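Long-range contacts in UBP3-associated protein BRE5 (Saccharomyces cerevisiae, PDB 2QIY), which works with UBP3 in cleaving ubiquitin, and is represented here by its N-terminal NTF2-like domain: residues 17-22 with 124-129; 83-88 with 112-117; 42-47 with 60-65; 27-32 with 77-82. All blocks are in the same frame, centred on the assembly; numbering follows the deposited sequence.

Interaction 1: 17-22 with 124-129; sequences AFLQNY and QTFILL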
# COMPACT_ATOMS: atom_id res chain seq x y z
N ALA A 17 7.26 15.04 6.03
CA ALA A 17 8.69 15.17 6.35
C ALA A 17 9.38 13.81 6.37
O ALA A 17 10.48 13.67 5.83
CB ALA A 17 8.90 15.90 7.69
N PHE A 18 8.73 12.82 6.97
CA PHE A 18 9.30 11.49 7.01
C PHE A 18 9.62 10.97 5.61
O PHE A 18 10.72 10.46 5.36
CB PHE A 18 8.39 10.46 7.70
CG PHE A 18 8.88 9.07 7.49
CD1 PHE A 18 8.33 8.28 6.49
CD2 PHE A 18 9.98 8.61 8.21
CE1 PHE A 18 8.85 7.00 6.24
CE2 PHE A 18 10.52 7.34 7.96
CZ PHE A 18 9.94 6.53 6.97
N LEU A 19 8.64 11.06 4.71
CA LEU A 19 8.81 10.48 3.38
C LEU A 19 9.87 11.24 2.62
O LEU A 19 10.73 10.64 1.98
CB LEU A 19 7.49 10.55 2.62
CG LEU A 19 6.49 9.40 2.45
CD1 LEU A 19 6.84 8.04 3.08
CD2 LEU A 19 5.07 9.84 2.65
N GLN A 20 9.82 12.57 2.69
CA GLN A 20 10.81 13.36 1.96
C GLN A 20 12.22 13.04 2.46
O GLN A 20 13.12 12.79 1.66
CB GLN A 20 10.49 14.86 2.00
CG GLN A 20 11.08 15.58 0.78
CD GLN A 20 10.58 17.00 0.58
OE1 GLN A 20 9.67 17.47 1.26
NE2 GLN A 20 11.19 17.70 -0.38
N ASN A 21 12.39 12.99 3.78
CA ASN A 21 13.68 12.64 4.39
C ASN A 21 14.20 11.24 4.06
O ASN A 21 15.39 11.06 3.77
CB ASN A 21 13.65 12.87 5.90
CG ASN A 21 13.55 14.34 6.28
OD1 ASN A 21 13.97 15.22 5.51
ND2 ASN A 21 12.99 14.63 7.44
N TYR A 22 13.29 10.26 4.06
CA TYR A 22 13.60 8.87 3.71
C TYR A 22 14.15 8.73 2.29
O TYR A 22 15.20 8.11 2.08
CB TYR A 22 12.33 8.04 3.85
CG TYR A 22 12.42 6.61 3.41
CD1 TYR A 22 12.80 5.62 4.30
CD2 TYR A 22 12.07 6.23 2.11
CE1 TYR A 22 12.85 4.28 3.91
CE2 TYR A 22 12.11 4.88 1.70
CZ TYR A 22 12.51 3.91 2.60
OH TYR A 22 12.56 2.60 2.21
N GLN A 124 4.14 1.94 -1.19
CA GLN A 124 5.11 1.63 -0.14
C GLN A 124 4.46 1.97 1.20
O GLN A 124 3.89 3.06 1.35
CB GLN A 124 6.43 2.40 -0.31
CG GLN A 124 7.54 1.99 0.71
CD GLN A 124 8.96 2.41 0.30
OE1 GLN A 124 9.95 2.06 0.99
NE2 GLN A 124 9.08 3.13 -0.79
N THR A 125 4.57 1.06 2.16
CA THR A 125 3.93 1.26 3.46
C THR A 125 4.98 1.23 4.55
O THR A 125 5.89 0.41 4.50
CB THR A 125 2.88 0.16 3.70
OG1 THR A 125 1.81 0.39 2.78
CG2 THR A 125 2.34 0.23 5.08
N PHE A 126 4.83 2.12 5.52
CA PHE A 126 5.73 2.21 6.68
C PHE A 126 4.96 2.20 7.98
O PHE A 126 3.81 2.66 8.04
CB PHE A 126 6.43 3.56 6.67
CG PHE A 126 7.19 3.85 5.41
CD1 PHE A 126 6.55 4.45 4.32
CD2 PHE A 126 8.57 3.56 5.33
CE1 PHE A 126 7.27 4.74 3.16
CE2 PHE A 126 9.29 3.88 4.17
CZ PHE A 126 8.62 4.46 3.09
N ILE A 127 5.60 1.69 9.03
CA ILE A 127 5.11 1.91 10.40
C ILE A 127 6.23 2.60 11.18
O ILE A 127 7.38 2.14 11.17
CB ILE A 127 4.69 0.61 11.12
CG1 ILE A 127 3.51 -0.02 10.39
CG2 ILE A 127 4.28 0.92 12.59
CD1 ILE A 127 2.28 0.76 10.53
N LEU A 128 5.88 3.72 11.80
CA LEU A 128 6.79 4.52 12.63
C LEU A 128 6.42 4.34 14.09
O LEU A 128 5.26 4.54 14.49
CB LEU A 128 6.70 6.01 12.26
CG LEU A 128 6.86 6.38 10.79
CD1 LEU A 128 6.97 7.89 10.69
CD2 LEU A 128 8.09 5.70 10.19
N LEU A 129 7.42 4.01 14.90
CA LEU A 129 7.24 3.80 16.32
C LEU A 129 7.95 4.92 17.11
O LEU A 129 9.14 5.15 16.90
CB LEU A 129 7.84 2.44 16.70
CG LEU A 129 7.83 2.07 18.19
CD1 LEU A 129 6.46 1.66 18.62
CD2 LEU A 129 8.81 0.93 18.41
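Phe126 rises from strand 120-130 like a fin into the hollow between Phe18, Leu19 and Tyr22 of the helix. Phe18 drives its rim into one side of that fin, with Phe18 CE1 over the centre of the Phe126 ring, 3.6 Å from Phe126 CD2. The rings form an edge-to-face pair with planes 76° apart. A second pair runs the other way: the edge of Phe126 at CE2 points at the face of Tyr22 and meets Tyr22 CZ at 3.6 Å. Leu19 CD1 comes obliquely to Phe126 CE1, though with near-eclipsed torsions modelled the 3.3 Å separation is doubtful. Two residues further along the strand, Leu128 CD2 is the bump that sits over one face of Phe18, 3.9 Å from the ring centroid, while Tyr22 CB lies over the opposite face near its rim. An alanine in place of Phe126 would probably open a gap in the middle of the cluster, with Phe18 CE1 losing the ring face it meets and Tyr22 set looser. The Tyr22 hydroxyl is hydrogen-bonded to Asp142 of strand 137-147. Such an aromatic cluster between the N-terminal helix and the curved sheet belongs to the buried core of the NTF2 fold.

Interaction 2: 83-88 with 112-117; sequences RSLKLK and MFWTGT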
# COMPACT_ATOMS: atom_id res chain seq x y z
N ARG A 83 21.59 5.12 -4.59
CA ARG A 83 21.86 6.55 -4.76
C ARG A 83 21.16 7.13 -6.00
O ARG A 83 21.01 8.35 -6.14
CB ARG A 83 23.37 6.77 -4.90
CG ARG A 83 24.10 6.76 -3.56
CD ARG A 83 25.61 7.03 -3.75
NE ARG A 83 26.30 7.05 -2.45
CZ ARG A 83 26.62 8.16 -1.80
NH1 ARG A 83 26.34 9.34 -2.34
NH2 ARG A 83 27.25 8.10 -0.62
N SER A 84 20.78 6.25 -6.91
CA SER A 84 20.24 6.69 -8.20
C SER A 84 18.70 6.63 -8.22
O SER A 84 18.09 6.89 -9.24
CB SER A 84 20.85 5.89 -9.35
OG SER A 84 20.33 4.56 -9.41
N LEU A 85 18.10 6.32 -7.06
CA LEU A 85 16.64 6.18 -6.97
C LEU A 85 15.97 7.54 -7.06
O LEU A 85 16.43 8.50 -6.44
CB LEU A 85 16.26 5.45 -5.68
CG LEU A 85 14.77 5.17 -5.42
CD1 LEU A 85 14.56 3.93 -4.56
CD2 LEU A 85 14.10 6.41 -4.77
N LYS A 86 14.89 7.60 -7.83
CA LYS A 86 14.16 8.82 -8.09
C LYS A 86 12.67 8.48 -8.05
O LYS A 86 12.27 7.33 -8.27
CB LYS A 86 14.54 9.33 -9.48
CG LYS A 86 16.02 9.76 -9.58
CD LYS A 86 16.47 10.00 -11.01
CE LYS A 86 17.93 10.37 -11.04
NZ LYS A 86 18.08 11.83 -10.87
N LEU A 87 11.82 9.45 -7.74
CA LEU A 87 10.39 9.15 -7.78
C LEU A 87 9.52 10.36 -7.93
O LEU A 87 9.95 11.48 -7.61
CB LEU A 87 9.91 8.34 -6.55
CG LEU A 87 9.90 9.04 -5.19
CD1 LEU A 87 8.87 8.35 -4.28
CD2 LEU A 87 11.31 9.01 -4.58
N LYS A 88 8.32 10.09 -8.43
CA LYS A 88 7.20 11.00 -8.35
C LYS A 88 6.30 10.46 -7.25
O LYS A 88 5.80 9.33 -7.34
CB LYS A 88 6.46 11.04 -9.69
CG LYS A 88 5.21 11.89 -9.65
CD LYS A 88 4.56 12.00 -11.03
CE LYS A 88 3.32 12.87 -10.93
NZ LYS A 88 2.71 13.11 -12.27
N MET A 112 8.32 5.18 -9.50
CA MET A 112 9.71 5.14 -9.09
C MET A 112 10.58 4.79 -10.29
O MET A 112 10.17 4.02 -11.16
CB MET A 112 9.86 4.07 -7.98
CG MET A 112 11.23 3.97 -7.41
SD MET A 112 11.18 2.87 -5.97
CE MET A 112 10.33 3.91 -4.80
N PHE A 113 11.77 5.36 -10.36
CA PHE A 113 12.72 4.95 -11.39
C PHE A 113 14.12 5.17 -10.85
O PHE A 113 14.30 5.63 -9.71
CB PHE A 113 12.48 5.65 -12.73
CG PHE A 113 12.68 7.16 -12.70
CD1 PHE A 113 13.79 7.73 -13.34
CD2 PHE A 113 11.75 8.00 -12.09
CE1 PHE A 113 13.98 9.10 -13.34
CE2 PHE A 113 11.93 9.42 -12.10
CZ PHE A 113 13.05 9.94 -12.72
N TRP A 114 15.11 4.76 -11.64
CA TRP A 114 16.50 5.01 -11.29
C TRP A 114 17.09 5.71 -12.50
O TRP A 114 16.53 5.65 -13.62
CB TRP A 114 17.21 3.68 -10.97
CG TRP A 114 16.67 3.03 -9.70
CD1 TRP A 114 17.27 3.03 -8.45
CD2 TRP A 114 15.46 2.30 -9.55
NE1 TRP A 114 16.49 2.37 -7.55
CE2 TRP A 114 15.37 1.90 -8.19
CE3 TRP A 114 14.43 1.94 -10.44
CZ2 TRP A 114 14.29 1.15 -7.70
CZ3 TRP A 114 13.33 1.20 -9.93
CH2 TRP A 114 13.28 0.83 -8.58
N THR A 115 18.21 6.40 -12.32
CA THR A 115 18.83 7.08 -13.45
C THR A 115 18.83 6.21 -14.70
O THR A 115 19.34 5.08 -14.70
CB THR A 115 20.27 7.49 -13.10
OG1 THR A 115 20.22 8.24 -11.88
CG2 THR A 115 20.88 8.30 -14.24
N GLY A 116 18.19 6.74 -15.75
CA GLY A 116 18.14 6.11 -17.05
C GLY A 116 17.16 4.96 -17.25
O GLY A 116 17.11 4.41 -18.36
N THR A 117 16.39 4.60 -16.22
CA THR A 117 15.45 3.48 -16.35
C THR A 117 14.04 3.98 -16.63
O THR A 117 13.74 5.16 -16.40
CB THR A 117 15.37 2.57 -15.10
OG1 THR A 117 14.53 3.17 -14.10
CG2 THR A 117 16.75 2.27 -14.54
O HOH W 1 20.59 3.42 -12.35
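Lys86 N donates to Phe113 O at 2.8 Å, and the return bond from Phe113 N to Lys86 O makes this the hydrogen-bonded pair of an antiparallel beta hairpin formed by strands 85-97 and 103-114 of the NTF2 fold. Non-hydrogen-bonded pairs flank it: Leu85 with Trp114 and Leu87 with Met112. Their side chains share the buried face of the sheet, where Leu85 CB lies 3.8 Å from Trp114 CD1 and Leu85 CD1 rests against Met112 SD. The indole N-H is directed to Tyr48 OH. On the other face the aliphatic part of Lys86 spans the Phe113 ring. Its CB sits over the ring face, 3.7 Å from the centroid, and CD comes close to CE1; the bend at chi4 (-87°) then turns NZ toward an acidic side chain of another protein, with which it makes a salt bridge. Leu87 and Lys88 pair with a strand of that same chain, so the sheet continues across the interface. Beyond Trp114 the ladder ends with the bond from Thr115 N to Ser84 O, 3.1 Å long. The chain there reverses in a type II turn from Trp114 to Thr117, in which Gly116 takes the positive phi that suits glycine. A water donates to both Ser84 OG and Thr115 O, while Ser84 OG is also hydrogen-bonded to Lys81 O. Inside the turn, Trp114 N points at Thr117 OG1 in a nearly straight bond of 3.0 Å, with an angle of 176° at the hydrogen.

Interaction 3: 42-47 with 60-65; sequences ELTHTN and LPTVKV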
# COMPACT_ATOMS: atom_id res chain seq x y z
N GLU A 42 11.49 -4.74 10.09
CA GLU A 42 11.29 -5.59 8.90
C GLU A 42 11.22 -4.75 7.65
O GLU A 42 10.52 -3.73 7.60
CB GLU A 42 9.99 -6.40 9.04
CG GLU A 42 10.03 -7.20 10.34
CD GLU A 42 9.05 -8.34 10.44
OE1 GLU A 42 8.32 -8.66 9.47
OE2 GLU A 42 9.03 -8.95 11.53
N LEU A 43 12.01 -5.15 6.65
CA LEU A 43 12.07 -4.48 5.35
C LEU A 43 11.71 -5.44 4.24
O LEU A 43 12.22 -6.58 4.19
CB LEU A 43 13.52 -4.02 5.13
CG LEU A 43 13.83 -3.39 3.77
CD1 LEU A 43 13.09 -2.05 3.55
CD2 LEU A 43 15.34 -3.19 3.65
N THR A 44 10.87 -4.98 3.32
CA THR A 44 10.63 -5.77 2.09
C THR A 44 10.91 -4.78 0.99
O THR A 44 10.16 -3.81 0.81
CB THR A 44 9.18 -6.28 2.06
OG1 THR A 44 9.02 -7.22 3.11
CG2 THR A 44 8.87 -6.98 0.73
N HIS A 45 12.01 -4.97 0.26
CA HIS A 45 12.51 -3.92 -0.63
C HIS A 45 12.83 -4.45 -2.03
O HIS A 45 13.05 -5.63 -2.23
CB HIS A 45 13.76 -3.26 -0.01
CG HIS A 45 14.01 -1.86 -0.50
ND1 HIS A 45 13.26 -0.79 -0.09
CD2 HIS A 45 14.95 -1.37 -1.35
CE1 HIS A 45 13.71 0.32 -0.67
NE2 HIS A 45 14.74 -0.00 -1.43
N THR A 46 12.89 -3.53 -2.99
CA THR A 46 13.35 -3.81 -4.35
C THR A 46 14.56 -4.75 -4.37
O THR A 46 15.58 -4.43 -3.76
CB THR A 46 13.75 -2.50 -4.97
OG1 THR A 46 12.66 -1.58 -4.78
CG2 THR A 46 14.06 -2.69 -6.49
N ASN A 47 14.44 -5.88 -5.06
CA ASN A 47 15.54 -6.84 -5.05
C ASN A 47 16.57 -6.49 -6.11
O ASN A 47 16.53 -7.00 -7.24
CB ASN A 47 15.06 -8.27 -5.25
CG ASN A 47 16.19 -9.27 -5.08
OD1 ASN A 47 17.32 -8.89 -4.73
ND2 ASN A 47 15.90 -10.54 -5.33
N LEU A 60 9.03 -5.02 -10.44
CA LEU A 60 10.31 -5.56 -10.01
C LEU A 60 10.04 -6.47 -8.83
O LEU A 60 9.08 -6.25 -8.08
CB LEU A 60 11.25 -4.45 -9.56
CG LEU A 60 11.62 -3.45 -10.66
CD1 LEU A 60 12.28 -2.27 -10.02
CD2 LEU A 60 12.53 -4.06 -11.71
N PRO A 61 10.91 -7.48 -8.64
CA PRO A 61 10.76 -8.37 -7.50
C PRO A 61 11.28 -7.70 -6.23
O PRO A 61 12.06 -6.73 -6.30
CB PRO A 61 11.64 -9.57 -7.87
CG PRO A 61 12.73 -8.95 -8.71
CD PRO A 61 12.06 -7.85 -9.49
N THR A 62 10.86 -8.22 -5.09
CA THR A 62 11.34 -7.70 -3.81
C THR A 62 11.93 -8.81 -2.96
O THR A 62 11.78 -10.00 -3.28
CB THR A 62 10.21 -6.99 -3.01
OG1 THR A 62 9.14 -7.93 -2.83
CG2 THR A 62 9.72 -5.76 -3.79
N VAL A 63 12.59 -8.41 -1.89
CA VAL A 63 13.27 -9.34 -1.00
C VAL A 63 13.04 -8.88 0.45
O VAL A 63 12.98 -7.67 0.71
CB VAL A 63 14.81 -9.41 -1.32
CG1 VAL A 63 15.50 -8.02 -1.24
CG2 VAL A 63 15.47 -10.41 -0.40
N LYS A 64 12.89 -9.84 1.37
CA LYS A 64 12.70 -9.55 2.79
C LYS A 64 14.02 -9.55 3.56
O LYS A 64 14.84 -10.48 3.43
CB LYS A 64 11.76 -10.59 3.40
CG LYS A 64 10.37 -10.48 2.81
CD LYS A 64 9.45 -11.52 3.42
CE LYS A 64 8.03 -11.25 2.96
NZ LYS A 64 7.09 -12.21 3.67
N VAL A 65 14.19 -8.52 4.38
CA VAL A 65 15.39 -8.37 5.24
C VAL A 65 14.89 -7.99 6.63
O VAL A 65 14.02 -7.12 6.75
CB VAL A 65 16.32 -7.22 4.73
CG1 VAL A 65 17.68 -7.27 5.45
CG2 VAL A 65 16.52 -7.30 3.23
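One of the two outer strands of this chain's NTF2-fold sheet, 62-66, is held to strand 41-46 by an antiparallel ladder in which Leu43 pairs with Val65 and His45 with Val63. Both are hydrogen-bonded pairs, each with two backbone bonds; Leu43 N to Val65 O is 2.8 Å, and the donor lies nearly along the C=O axis. A fifth bond, from Asn47 N to Pro61 O at 2.8 Å, carries the pairing past the end of the strands. There the Asn47 side chain crosses Val63 at about a right angle, with CG 4.0 Å from Val63 CB. Leu43, His45, Val63 and Val65 share one face, which the helices of the domain cover: Leu43 packs on Ile71 and Phe75, and the His45 ring meets that of Phe75 edge-to-face. The reverse face faces the second subunit, as in NTF2-like dimers that associate through their sheets. Thr44 and Lys64 lie side by side on it, pointing the same way, with Thr44 OG1 3.5 Å from Lys64 CG. Thr44 CG2, anti to the backbone N, reaches Thr62 OG1 at 3.7 Å. An alanine at Thr44 would probably leave Gln95 of the second subunit without the hydroxyl it is hydrogen-bonded to, and open a small gap beside Thr62. Lys64 makes a cation-pi contact with Phe94 of the second subunit. At the far end Thr46 CG2 meets Leu60 CD1 at 4.0 Å.

Interaction 4: 27-32 with 77-82; sequences RTDPSK and RNDAKV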
# COMPACT_ATOMS: atom_id res chain seq x y z
N ARG A 27 19.47 9.11 -1.71
CA ARG A 27 20.33 9.84 -2.61
C ARG A 27 21.66 10.15 -1.94
O ARG A 27 22.72 9.99 -2.54
CB ARG A 27 19.66 11.15 -3.00
CG ARG A 27 20.36 11.93 -4.12
CD ARG A 27 19.60 13.22 -4.41
NE ARG A 27 19.50 14.04 -3.20
CZ ARG A 27 18.51 14.88 -2.89
NH1 ARG A 27 17.48 15.08 -3.70
NH2 ARG A 27 18.57 15.55 -1.73
N THR A 28 21.59 10.59 -0.69
CA THR A 28 22.77 11.16 -0.05
C THR A 28 23.72 10.14 0.58
O THR A 28 24.95 10.34 0.53
CB THR A 28 22.42 12.28 0.96
OG1 THR A 28 21.67 11.72 2.03
CG2 THR A 28 21.59 13.34 0.31
N ASP A 29 23.18 9.09 1.20
CA ASP A 29 24.05 8.08 1.85
C ASP A 29 23.33 6.79 2.23
O ASP A 29 22.83 6.68 3.35
CB ASP A 29 24.75 8.67 3.08
CG ASP A 29 25.85 7.76 3.61
OD1 ASP A 29 25.96 6.59 3.14
OD2 ASP A 29 26.61 8.22 4.50
N PRO A 30 23.28 5.82 1.31
CA PRO A 30 22.61 4.53 1.58
C PRO A 30 23.13 3.80 2.83
O PRO A 30 22.39 3.04 3.45
CB PRO A 30 22.89 3.72 0.31
CG PRO A 30 23.04 4.76 -0.77
CD PRO A 30 23.81 5.87 -0.07
N SER A 31 24.41 4.01 3.14
CA SER A 31 25.05 3.32 4.28
C SER A 31 24.58 3.80 5.64
O SER A 31 24.95 3.18 6.65
CB SER A 31 26.59 3.39 4.17
OG SER A 31 27.09 4.64 4.59
N LYS A 32 23.82 4.90 5.69
CA LYS A 32 23.27 5.40 6.96
C LYS A 32 21.74 5.26 7.05
O LYS A 32 21.13 5.62 8.07
CB LYS A 32 23.64 6.86 7.19
CG LYS A 32 25.10 7.09 7.47
CD LYS A 32 25.33 8.57 7.69
CE LYS A 32 26.75 8.85 8.10
NZ LYS A 32 27.03 10.31 7.93
N ARG A 77 25.35 -2.76 0.27
CA ARG A 77 25.76 -3.57 -0.89
C ARG A 77 25.26 -2.96 -2.20
O ARG A 77 25.88 -3.13 -3.26
CB ARG A 77 25.24 -5.00 -0.78
N ASN A 78 24.14 -2.25 -2.10
CA ASN A 78 23.47 -1.67 -3.26
C ASN A 78 23.63 -0.17 -3.32
O ASN A 78 22.83 0.52 -3.98
CB ASN A 78 21.99 -2.04 -3.21
CG ASN A 78 21.79 -3.50 -3.48
OD1 ASN A 78 22.17 -3.98 -4.55
ND2 ASN A 78 21.24 -4.24 -2.51
N ASP A 79 24.68 0.33 -2.69
CA ASP A 79 24.90 1.77 -2.53
C ASP A 79 24.72 2.55 -3.86
O ASP A 79 23.96 3.52 -3.92
CB ASP A 79 26.29 2.04 -1.93
CG ASP A 79 26.44 3.44 -1.39
OD1 ASP A 79 26.60 4.36 -2.21
OD2 ASP A 79 26.43 3.63 -0.14
N ALA A 80 25.44 2.15 -4.91
CA ALA A 80 25.42 2.89 -6.16
C ALA A 80 24.01 2.97 -6.76
O ALA A 80 23.55 4.04 -7.20
CB ALA A 80 26.40 2.27 -7.16
N LYS A 81 23.33 1.83 -6.76
CA LYS A 81 21.96 1.75 -7.28
C LYS A 81 20.98 2.58 -6.45
O LYS A 81 20.18 3.33 -6.98
CB LYS A 81 21.49 0.30 -7.29
CG LYS A 81 21.49 -0.34 -8.65
CD LYS A 81 20.28 0.15 -9.45
CE LYS A 81 20.58 0.20 -10.94
NZ LYS A 81 19.51 0.91 -11.71
N VAL A 82 21.08 2.46 -5.13
CA VAL A 82 20.18 3.14 -4.21
C VAL A 82 20.35 4.67 -4.39
O VAL A 82 19.36 5.41 -4.41
CB VAL A 82 20.44 2.68 -2.73
CG1 VAL A 82 19.72 3.60 -1.75
CG2 VAL A 82 19.99 1.20 -2.53
O HOH W 2 27.72 5.69 0.86
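The backbones come nearest at Pro30 and Asp79, whose CA atoms are 5.5 Å apart, just where the chain has left helix 11-28 at Asp29 and where the short helix 79-82 begins after Asn78. Pro30 carries the contact with its ring. The side chains of Asp79 and Pro30 cross at about a right angle, with Asp79 OD2 3.4 Å from Pro30 CD. Asp79 CG stands anti to the backbone N (chi1 -164°), which carries it toward the proline ring, and Pro30 CG also lies 3.5 Å from the backbone O of Asp79. One turn on, Val82 points at the same ring, and its CG1 touches Pro30 CG at 3.7 Å. Val82 also packs on Phe75 of helix 68-77 and on Tyr48, which ties the end of helix 11-28 to the helical part of the NTF2-like domain. The two acidic groups lie close together, Asp29 OD1 being 4.4 Å from Asp79 OD2. A water between them donates to both, at 3.0 Å from Asp29 OD1 and 2.6 Å from Asp79 OD2, which would ease the repulsion of like charges. Each carboxylate has a further partner. Ser31 OG donates to Asp29 OD1 at 2.7 Å, meeting it on the syn side, and Ser31 N adds a weak bond to the same oxygen. Asp79 OD1 forms a salt bridge with Arg83, a residue that also packs on Pro30.

All four contacts lie within one NTF2-like domain. Interactions 1, 2 and 3 reach the same six-stranded sheet, interaction 3 at one outer strand and interaction 2 at the other, while interactions 1 and 4 share helix 11-28. Along the chain, interaction 3 is nested inside interaction 4; interaction 2 follows, and interaction 1 encloses them all. Centres are 13 to 18 Å apart, with interactions 2 and 4 nearest. Trp114 touches Leu60 and Thr46 of interaction 3, and Arg83 touches Pro30 of interaction 4. The second subunit contacts residues of interactions 1 and 3, whereas another protein pairs with the strand of interaction 2, so one sheet serves both dimer and complex.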